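Putative type VI secretion protein (Escherichia coli, PDB 6SKI) acts as a phospholipase toxin of the type VI secretion system, probably hydrolysing lipids of target cells after being carried on the VgrG spike. Local coordinates at residues 143-147 / 511-515; 281-287 / 303-309; 308-312 / 485-489; 496-502 / 516-521. All blocks are in the same frame, centred on the assembly; numbering follows the deposited sequence.

Contact 1 of 4, residues 143-147 / 511-515; sequences GMGLG and IHRFG
The first turn of helix 144-154, entered through Gly-143, leans on the end of strand 509-511 and on the type I beta turn that follows it from His-512 to Gly-515. The backbones come close at the glycine: CA of Gly-143 is 3.3 Å from O of His-512 and 3.9 Å from CA of Arg-513. One turn along the helix, Leu-146 and Ile-511 meet obliquely. The leucine has CG anti to its backbone N (chi1 -174°), which sends CD2 toward the strand end, 3.5 Å from CG2 of Ile-511. The longer branch of Ile-511 runs past it, and CD1 lies 3.6 Å from CA of Gly-147. Leu-57 of helix 53-58 also touches Leu-146, and Leu-500 of strand 500-502 touches Ile-511. Asp-258 also holds the second segment, taking a hydrogen bond from N of Ile-511 and forming a long, weak ion pair with Arg-513. At the exposed side of the turn, the side chains of Met-144 and Arg-513 cross at about a right angle. The bent methionine chain brings CE to 3.4 Å from O of Arg-513, while the same methyl sits at the guanidinium edge, 3.5 Å from NH1 of Arg-513.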
# COMPACT_ATOMS: atom_id res chain seq x y z
N GLY A 143 -15.27 -21.33 -2.78
CA GLY A 143 -15.78 -21.20 -4.13
C GLY A 143 -16.91 -20.20 -4.23
O GLY A 143 -16.90 -19.33 -5.11
N MET A 144 -17.88 -20.33 -3.34
CA MET A 144 -18.98 -19.37 -3.29
C MET A 144 -18.48 -18.00 -2.85
O MET A 144 -18.76 -16.98 -3.50
CB MET A 144 -20.07 -19.87 -2.34
CG MET A 144 -20.09 -21.39 -2.16
SD MET A 144 -21.50 -22.22 -2.93
CE MET A 144 -21.75 -21.25 -4.41
N GLY A 145 -17.73 -17.96 -1.75
CA GLY A 145 -17.15 -16.71 -1.30
C GLY A 145 -16.06 -16.20 -2.22
O GLY A 145 -15.74 -15.01 -2.22
N LEU A 146 -15.46 -17.10 -3.00
CA LEU A 146 -14.26 -16.75 -3.76
C LEU A 146 -14.53 -15.62 -4.75
O LEU A 146 -13.71 -14.72 -4.91
CB LEU A 146 -13.72 -17.98 -4.47
CG LEU A 146 -12.38 -17.77 -5.17
CD1 LEU A 146 -11.32 -17.35 -4.18
CD2 LEU A 146 -11.97 -19.05 -5.86
N GLY A 147 -15.67 -15.67 -5.45
CA GLY A 147 -16.03 -14.55 -6.30
C GLY A 147 -16.23 -13.27 -5.51
O GLY A 147 -15.79 -12.19 -5.91
N ILE A 511 -14.79 -19.26 -12.06
CA ILE A 511 -14.46 -19.67 -10.70
C ILE A 511 -15.16 -20.99 -10.39
O ILE A 511 -16.35 -21.17 -10.70
CB ILE A 511 -14.86 -18.57 -9.71
CG1 ILE A 511 -14.14 -17.27 -10.05
CG2 ILE A 511 -14.55 -19.00 -8.29
CD1 ILE A 511 -14.51 -16.12 -9.16
N HIS A 512 -14.43 -21.91 -9.78
CA HIS A 512 -15.02 -23.17 -9.33
C HIS A 512 -15.82 -22.89 -8.07
O HIS A 512 -15.27 -22.80 -6.97
CB HIS A 512 -13.93 -24.20 -9.08
CG HIS A 512 -13.41 -24.83 -10.34
ND1 HIS A 512 -12.20 -25.48 -10.40
CD2 HIS A 512 -13.95 -24.91 -11.58
CE1 HIS A 512 -12.01 -25.93 -11.63
NE2 HIS A 512 -13.05 -25.60 -12.36
N ARG A 513 -17.13 -22.75 -8.24
CA ARG A 513 -18.01 -22.30 -7.17
C ARG A 513 -18.42 -23.42 -6.23
O ARG A 513 -19.05 -23.15 -5.20
CB ARG A 513 -19.26 -21.65 -7.76
CG ARG A 513 -18.95 -20.37 -8.52
CD ARG A 513 -20.19 -19.57 -8.91
NE ARG A 513 -21.16 -20.34 -9.69
CZ ARG A 513 -22.20 -20.98 -9.18
NH1 ARG A 513 -22.44 -20.94 -7.87
NH2 ARG A 513 -23.02 -21.66 -9.97
N PHE A 514 -18.09 -24.67 -6.55
CA PHE A 514 -18.45 -25.81 -5.72
C PHE A 514 -17.23 -26.55 -5.18
O PHE A 514 -17.37 -27.67 -4.68
CB PHE A 514 -19.33 -26.77 -6.52
CG PHE A 514 -20.49 -26.10 -7.19
CD1 PHE A 514 -20.67 -26.19 -8.56
CD2 PHE A 514 -21.39 -25.36 -6.45
CE1 PHE A 514 -21.73 -25.56 -9.17
CE2 PHE A 514 -22.46 -24.73 -7.06
CZ PHE A 514 -22.62 -24.83 -8.42
N GLY A 515 -16.05 -25.94 -5.28
CA GLY A 515 -14.83 -26.59 -4.86
C GLY A 515 -13.95 -26.92 -6.04
O GLY A 515 -14.39 -26.93 -7.19

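Contact 2 of 4, residues 281-287 / 303-309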
# COMPACT_ATOMS: atom_id res chain seq x y z
N GLN A 281 5.97 11.55 -4.52
CA GLN A 281 5.96 10.16 -4.92
C GLN A 281 7.36 9.72 -5.33
O GLN A 281 8.07 10.45 -6.03
CB GLN A 281 5.01 9.89 -6.08
CG GLN A 281 4.72 8.41 -6.24
CD GLN A 281 3.68 8.12 -7.29
OE1 GLN A 281 3.61 8.79 -8.31
NE2 GLN A 281 2.88 7.10 -7.05
N ILE A 282 7.74 8.53 -4.90
CA ILE A 282 8.88 7.83 -5.45
C ILE A 282 8.35 6.82 -6.45
O ILE A 282 7.22 6.34 -6.31
CB ILE A 282 9.72 7.15 -4.35
CG1 ILE A 282 9.92 8.11 -3.18
CG2 ILE A 282 11.07 6.76 -4.89
CD1 ILE A 282 10.69 7.53 -2.03
N THR A 283 9.12 6.55 -7.49
CA THR A 283 8.69 5.68 -8.57
C THR A 283 9.78 4.66 -8.86
O THR A 283 10.97 4.99 -8.81
CB THR A 283 8.36 6.51 -9.83
OG1 THR A 283 7.04 7.05 -9.71
CG2 THR A 283 8.45 5.68 -11.10
N ALA A 284 9.38 3.43 -9.13
CA ALA A 284 10.33 2.37 -9.45
C ALA A 284 10.75 2.47 -10.90
O ALA A 284 9.92 2.34 -11.81
CB ALA A 284 9.71 1.00 -9.17
N MET A 285 12.04 2.69 -11.14
CA MET A 285 12.55 2.80 -12.49
C MET A 285 12.75 1.45 -13.16
O MET A 285 12.83 1.39 -14.39
CB MET A 285 13.88 3.56 -12.51
CG MET A 285 13.73 5.06 -12.59
SD MET A 285 15.28 5.95 -12.81
CE MET A 285 16.47 4.62 -12.66
N ASN A 286 12.81 0.37 -12.38
CA ASN A 286 13.05 -0.96 -12.90
C ASN A 286 11.92 -1.90 -12.51
O ASN A 286 12.14 -3.07 -12.19
CB ASN A 286 14.39 -1.50 -12.43
CG ASN A 286 15.53 -0.55 -12.73
OD1 ASN A 286 15.75 -0.18 -13.87
ND2 ASN A 286 16.26 -0.16 -11.70
N GLU A 287 10.69 -1.39 -12.53
CA GLU A 287 9.50 -2.21 -12.38
C GLU A 287 8.86 -2.33 -13.76
O GLU A 287 8.56 -1.32 -14.40
CB GLU A 287 8.53 -1.60 -11.38
CG GLU A 287 7.19 -2.32 -11.31
CD GLU A 287 7.32 -3.75 -10.86
OE1 GLU A 287 8.29 -4.08 -10.15
OE2 GLU A 287 6.44 -4.57 -11.22
N GLU A 303 7.64 14.14 -8.26
CA GLU A 303 7.74 12.70 -8.42
C GLU A 303 9.20 12.35 -8.67
O GLU A 303 9.82 12.91 -9.58
CB GLU A 303 6.87 12.21 -9.58
CG GLU A 303 7.06 10.74 -9.89
CD GLU A 303 5.88 10.14 -10.60
OE1 GLU A 303 4.74 10.39 -10.16
OE2 GLU A 303 6.08 9.43 -11.60
N LEU A 304 9.73 11.43 -7.88
CA LEU A 304 11.10 10.96 -8.04
C LEU A 304 11.09 9.54 -8.57
O LEU A 304 10.54 8.64 -7.94
CB LEU A 304 11.86 11.02 -6.72
CG LEU A 304 13.31 10.57 -6.77
CD1 LEU A 304 14.12 11.49 -7.65
CD2 LEU A 304 13.89 10.52 -5.38
N ALA A 305 11.70 9.34 -9.74
CA ALA A 305 11.92 8.01 -10.27
C ALA A 305 13.25 7.49 -9.74
O ALA A 305 14.29 8.11 -9.95
CB ALA A 305 11.92 8.03 -11.80
N LEU A 306 13.21 6.36 -9.05
CA LEU A 306 14.38 5.84 -8.38
C LEU A 306 14.66 4.42 -8.85
O LEU A 306 13.72 3.63 -9.01
CB LEU A 306 14.20 5.87 -6.86
CG LEU A 306 15.35 6.41 -6.02
CD1 LEU A 306 15.94 7.65 -6.66
CD2 LEU A 306 14.86 6.73 -4.62
N PRO A 307 15.92 4.07 -9.08
CA PRO A 307 16.24 2.73 -9.57
C PRO A 307 15.80 1.66 -8.59
O PRO A 307 16.01 1.77 -7.38
CB PRO A 307 17.77 2.77 -9.71
CG PRO A 307 18.18 3.83 -8.75
CD PRO A 307 17.14 4.88 -8.95
N GLY A 308 15.17 0.62 -9.11
CA GLY A 308 14.71 -0.48 -8.29
C GLY A 308 13.39 -1.02 -8.81
O GLY A 308 12.78 -0.47 -9.73
N ALA A 309 12.96 -2.10 -8.20
CA ALA A 309 11.70 -2.73 -8.52
C ALA A 309 10.61 -2.13 -7.64
O ALA A 309 10.81 -1.12 -6.98
CB ALA A 309 11.82 -4.25 -8.36
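Met-285, Glu-303 and Gln-281 bury the most surface here, at the two ends of a parallel strand pair. The flexible side chain of Met-285 lies over the end of strand 303-306: CG rests 3.6 Å from CB of Ala-305. The chain bends at its end and brings CE onto the proline, 3.7 Å from CB of Pro-307. At the other end Glu-303 and Gln-281 run alongside each other off the same face as Thr-283. The carboxylate of Glu-303 is held mainly by N of Ile-297 and OG of Ser-296, and adds a weak bond from OG1 of Thr-283 to OE2 of Glu-303 (3.2 Å). Strands 281-284 and 303-306 run 29° apart at the margin of the mixed central sheet of an alpha/beta-hydrolase fold. Gln-281 O accepts from N of Leu-304 at 2.7 Å, Thr-283 N gives to O of Leu-304, and Thr-283 O accepts from N of Leu-306. On the face covered by helices 416-431 and 452-466, CG2 of Ile-282 packs 3.8 Å from CD2 of Leu-306. Beyond the strands the pairing continues: Met-285 N gives to O of Leu-306 at 2.9 Å, and Asn-286 N gives to O of Gly-308 at 2.8 Å.

Contact 3 of 4, residues 308-312 / 485-489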
# COMPACT_ATOMS: atom_id res chain seq x y z
N GLY A 308 15.17 0.62 -9.11
CA GLY A 308 14.71 -0.48 -8.29
C GLY A 308 13.39 -1.02 -8.81
O GLY A 308 12.78 -0.47 -9.73
N ALA A 309 12.96 -2.10 -8.20
CA ALA A 309 11.70 -2.73 -8.52
C ALA A 309 10.61 -2.13 -7.64
O ALA A 309 10.81 -1.12 -6.98
CB ALA A 309 11.82 -4.25 -8.36
N HIS A 310 9.43 -2.76 -7.64
CA HIS A 310 8.30 -2.23 -6.89
C HIS A 310 8.54 -2.31 -5.39
O HIS A 310 8.41 -1.31 -4.67
CB HIS A 310 7.05 -3.02 -7.29
CG HIS A 310 5.78 -2.47 -6.76
ND1 HIS A 310 5.23 -1.30 -7.22
CD2 HIS A 310 4.92 -2.96 -5.83
CE1 HIS A 310 4.10 -1.07 -6.58
NE2 HIS A 310 3.89 -2.06 -5.73
N SER A 311 8.93 -3.49 -4.91
CA SER A 311 9.24 -3.69 -3.50
C SER A 311 10.68 -3.32 -3.17
O SER A 311 11.13 -3.59 -2.05
CB SER A 311 8.95 -5.14 -3.11
OG SER A 311 7.64 -5.28 -2.61
N ASP A 312 11.40 -2.72 -4.11
CA ASP A 312 12.67 -2.07 -3.82
C ASP A 312 12.50 -0.58 -3.63
O ASP A 312 13.44 0.10 -3.22
CB ASP A 312 13.68 -2.32 -4.95
CG ASP A 312 14.25 -3.71 -4.91
OD1 ASP A 312 14.61 -4.16 -3.81
OD2 ASP A 312 14.35 -4.35 -5.98
N TYR A 485 21.36 -4.22 -5.81
CA TYR A 485 20.31 -4.17 -4.80
C TYR A 485 18.90 -4.14 -5.37
O TYR A 485 17.94 -4.23 -4.61
CB TYR A 485 20.51 -2.95 -3.90
CG TYR A 485 21.82 -2.95 -3.16
CD1 TYR A 485 22.99 -2.53 -3.77
CD2 TYR A 485 21.89 -3.36 -1.84
CE1 TYR A 485 24.19 -2.53 -3.09
CE2 TYR A 485 23.08 -3.37 -1.16
CZ TYR A 485 24.22 -2.95 -1.78
OH TYR A 485 25.41 -2.96 -1.10
N THR A 486 18.75 -4.03 -6.69
CA THR A 486 17.43 -4.05 -7.30
C THR A 486 17.08 -5.47 -7.72
O THR A 486 17.91 -6.17 -8.31
CB THR A 486 17.34 -3.10 -8.49
OG1 THR A 486 16.16 -3.39 -9.26
CG2 THR A 486 18.54 -3.24 -9.37
N HIS A 487 15.86 -5.89 -7.43
CA HIS A 487 15.38 -7.22 -7.75
C HIS A 487 14.73 -7.21 -9.12
O HIS A 487 14.10 -6.23 -9.51
CB HIS A 487 14.38 -7.71 -6.71
CG HIS A 487 14.93 -7.80 -5.32
ND1 HIS A 487 14.90 -8.96 -4.58
CD2 HIS A 487 15.52 -6.87 -4.53
CE1 HIS A 487 15.45 -8.74 -3.40
NE2 HIS A 487 15.83 -7.48 -3.34
N CYS A 488 14.89 -8.31 -9.85
CA CYS A 488 14.16 -8.51 -11.09
C CYS A 488 12.81 -9.12 -10.73
O CYS A 488 12.72 -10.30 -10.39
CB CYS A 488 14.94 -9.42 -12.04
SG CYS A 488 14.11 -9.73 -13.62
N SER A 489 11.76 -8.30 -10.79
CA SER A 489 10.43 -8.72 -10.36
C SER A 489 9.57 -9.24 -11.50
O SER A 489 8.61 -9.97 -11.24
CB SER A 489 9.71 -7.56 -9.67
OG SER A 489 9.68 -6.42 -10.50
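Tyr-485 meets Asp-312 through its backbone: O of Tyr-485 is 3.4 Å from OD1 of Asp-312, two acceptors that do not bond, while the phenol leads off to Glu-450. With chi1 at 166°, the hydroxyl of Thr-486 swings beside its own carbonyl carbon, OG1 3.4 Å from CA of Gly-308. His-487 makes the hydrogen bond of the contact, from N to OD2 of Asp-312 at 2.6 Å, nearly straight (170°), on the syn side of the carboxylate but tilted out of its plane. OD2 of Asp-312 also takes a weak bond from N of Ala-309, so one carboxylate oxygen joins both segments. The imidazole of His-487 crosses the aspartate at about a right angle and stacks on Tyr-317. The backbone O of His-487 is 3.2 Å from CB of Ala-309. Ser-489 has OG 3.7 Å from the same CB of Ala-309 and hydrogen-bonded to Glu-287, which also accepts a weak bond from N of His-310. That histidine, bonded through ND1 to Asp-245, may complete a Ser-His-Asp triad with Ser-197, as in alpha/beta hydrolases. The 485-489 loop links helix 476-483 to strand 495-497, and the side chains of His-487 and Cys-488 pack against strand 328-341.

Contact 4 of 4, residues 496-502 / 516-521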
# COMPACT_ATOMS: atom_id res chain seq x y z
N SER A 496 0.10 -21.95 -10.55
CA SER A 496 -1.14 -22.66 -10.80
C SER A 496 -2.08 -22.49 -9.61
O SER A 496 -1.66 -22.27 -8.48
CB SER A 496 -0.90 -24.14 -11.07
OG SER A 496 -0.38 -24.79 -9.92
N ASP A 497 -3.37 -22.61 -9.90
CA ASP A 497 -4.40 -22.65 -8.88
C ASP A 497 -5.47 -23.65 -9.31
O ASP A 497 -5.72 -23.85 -10.50
CB ASP A 497 -5.03 -21.28 -8.64
CG ASP A 497 -5.54 -21.12 -7.22
OD1 ASP A 497 -4.72 -21.19 -6.28
OD2 ASP A 497 -6.76 -20.95 -7.04
N GLY A 498 -6.12 -24.26 -8.32
CA GLY A 498 -7.18 -25.20 -8.58
C GLY A 498 -8.57 -24.65 -8.37
O GLY A 498 -9.54 -25.43 -8.36
N ASN A 499 -8.72 -23.34 -8.21
CA ASN A 499 -10.01 -22.71 -7.96
C ASN A 499 -10.56 -22.02 -9.20
O ASN A 499 -11.59 -21.34 -9.10
CB ASN A 499 -9.88 -21.71 -6.82
CG ASN A 499 -9.62 -22.38 -5.49
OD1 ASN A 499 -10.44 -23.17 -5.02
ND2 ASN A 499 -8.49 -22.06 -4.88
N LEU A 500 -9.92 -22.18 -10.35
CA LEU A 500 -10.34 -21.52 -11.57
C LEU A 500 -10.22 -22.48 -12.73
O LEU A 500 -9.43 -23.43 -12.71
CB LEU A 500 -9.49 -20.27 -11.86
CG LEU A 500 -9.37 -19.15 -10.84
CD1 LEU A 500 -8.50 -18.04 -11.40
CD2 LEU A 500 -10.74 -18.60 -10.47
N TRP A 501 -11.03 -22.23 -13.76
CA TRP A 501 -10.85 -22.85 -15.06
C TRP A 501 -10.88 -21.74 -16.10
O TRP A 501 -11.82 -20.94 -16.12
CB TRP A 501 -11.94 -23.89 -15.35
CG TRP A 501 -11.83 -24.48 -16.71
CD1 TRP A 501 -11.00 -25.50 -17.10
CD2 TRP A 501 -12.55 -24.09 -17.88
NE1 TRP A 501 -11.17 -25.76 -18.44
CE2 TRP A 501 -12.12 -24.90 -18.94
CE3 TRP A 501 -13.53 -23.12 -18.13
CZ2 TRP A 501 -12.62 -24.78 -20.23
CZ3 TRP A 501 -14.03 -23.01 -19.41
CH2 TRP A 501 -13.58 -23.83 -20.44
N VAL A 502 -9.87 -21.69 -16.95
CA VAL A 502 -9.76 -20.64 -17.95
C VAL A 502 -10.07 -21.26 -19.31
O VAL A 502 -9.53 -22.31 -19.66
CB VAL A 502 -8.37 -19.99 -17.94
CG1 VAL A 502 -8.35 -18.80 -18.87
CG2 VAL A 502 -7.99 -19.58 -16.53
N PRO A 516 -12.67 -27.19 -5.78
CA PRO A 516 -11.75 -27.51 -6.87
C PRO A 516 -12.14 -28.80 -7.58
O PRO A 516 -12.54 -29.78 -6.95
CB PRO A 516 -10.39 -27.64 -6.16
CG PRO A 516 -10.75 -28.01 -4.77
CD PRO A 516 -12.00 -27.25 -4.47
N LYS A 517 -12.01 -28.79 -8.90
CA LYS A 517 -12.39 -29.93 -9.73
C LYS A 517 -11.20 -30.81 -10.08
O LYS A 517 -11.32 -31.68 -10.95
CB LYS A 517 -13.06 -29.44 -11.02
CG LYS A 517 -14.38 -28.73 -10.80
CD LYS A 517 -15.52 -29.72 -10.60
CE LYS A 517 -16.49 -29.23 -9.53
NZ LYS A 517 -17.61 -30.18 -9.34
N GLY A 518 -10.06 -30.61 -9.42
CA GLY A 518 -8.87 -31.40 -9.68
C GLY A 518 -8.00 -30.91 -10.82
O GLY A 518 -6.90 -31.43 -11.00
N ASN A 519 -8.46 -29.91 -11.57
CA ASN A 519 -7.65 -29.35 -12.64
C ASN A 519 -6.71 -28.29 -12.08
O ASN A 519 -6.82 -27.86 -10.93
CB ASN A 519 -8.53 -28.72 -13.72
CG ASN A 519 -9.14 -27.41 -13.28
OD1 ASN A 519 -9.48 -27.23 -12.11
ND2 ASN A 519 -9.26 -26.47 -14.21
N LYS A 520 -5.77 -27.86 -12.92
CA LYS A 520 -4.87 -26.77 -12.59
C LYS A 520 -4.97 -25.70 -13.67
O LYS A 520 -4.85 -26.00 -14.86
CB LYS A 520 -3.43 -27.26 -12.45
CG LYS A 520 -3.01 -27.48 -11.01
CD LYS A 520 -1.52 -27.71 -10.89
CE LYS A 520 -1.05 -28.79 -11.84
NZ LYS A 520 0.34 -29.22 -11.54
N ALA A 521 -5.20 -24.46 -13.25
CA ALA A 521 -5.20 -23.30 -14.13
C ALA A 521 -3.90 -22.55 -13.93
O ALA A 521 -3.46 -22.34 -12.79
CB ALA A 521 -6.39 -22.39 -13.84
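Backbone hydrogen bonds tie Asp-497 to Ala-521 as an antiparallel hydrogen-bonded pair, where strand 495-497 meets strand 521-523 in a small two-stranded sheet. Asp-497 N gives to O of Ala-521, and Ala-521 N returns a bond to O of Asp-497; both measure 2.9 Å. A CA-H...O contact flanks them, from CA of Ser-496 to O of Ala-521 at 3.1 Å.

Side-chain polar contacts are looser. Asn-519 directs ND2 to O of Leu-500 in a weak bond of 3.4 Å. The same nitrogen lies in the plane of the Trp-501 ring at its edge, 3.5 Å from CD1 of Trp-501, with amide and indole planes 34° apart; a chi1 of 74° on Asn-519 sets its amide between backbone N and carbonyl carbon and brings it there. Within segment 496-502, OD2 of Asp-497 takes a bond from ND2 of Asn-499 and a weak one from N of Asn-499, bracing the turn between the two short strands.

Apolar packing centres on Ala-521, whose CB is 4.2 Å from CB of Leu-500, with CG2 of Val-502 also against it. Two carbons make van der Waals contacts with oxygens: CB of Pro-516 with O of Gly-498, and CD of Lys-520, which lies 3.3 Å from OG of Ser-496.

Two firm backbone bonds thus fix the register at one point. Between the two segments, the rest of 516-520 adds a weak bond and van der Waals contact; outside them Lys-520 is anchored to helix 72-85, its ammonium by a salt bridge to Glu-79 and its carbonyl by Gln-72.

Contact 1 opens first, at 143-147, and stays open across most of the chain until the start of helix 144-154 meets the turn after strand 509-511. Within its span, contact 2 closes a short loop between neighbouring strands of the central sheet. Its last residues, Gly-308 and Ala-309, begin contact 3, which closes a far longer loop at 485-489. Contact 4 opens at 496-502 and closes after contact 1, so these two cross; it joins strands 495-497 and 500-502 to the loop leading into strand 521-523. They touch through His-512, Asn-499 and Leu-146. The centre of contact 1 is about 37 Å from that of contact 2 and 34 Å from that of contact 3, which lie by the probable catalytic residues.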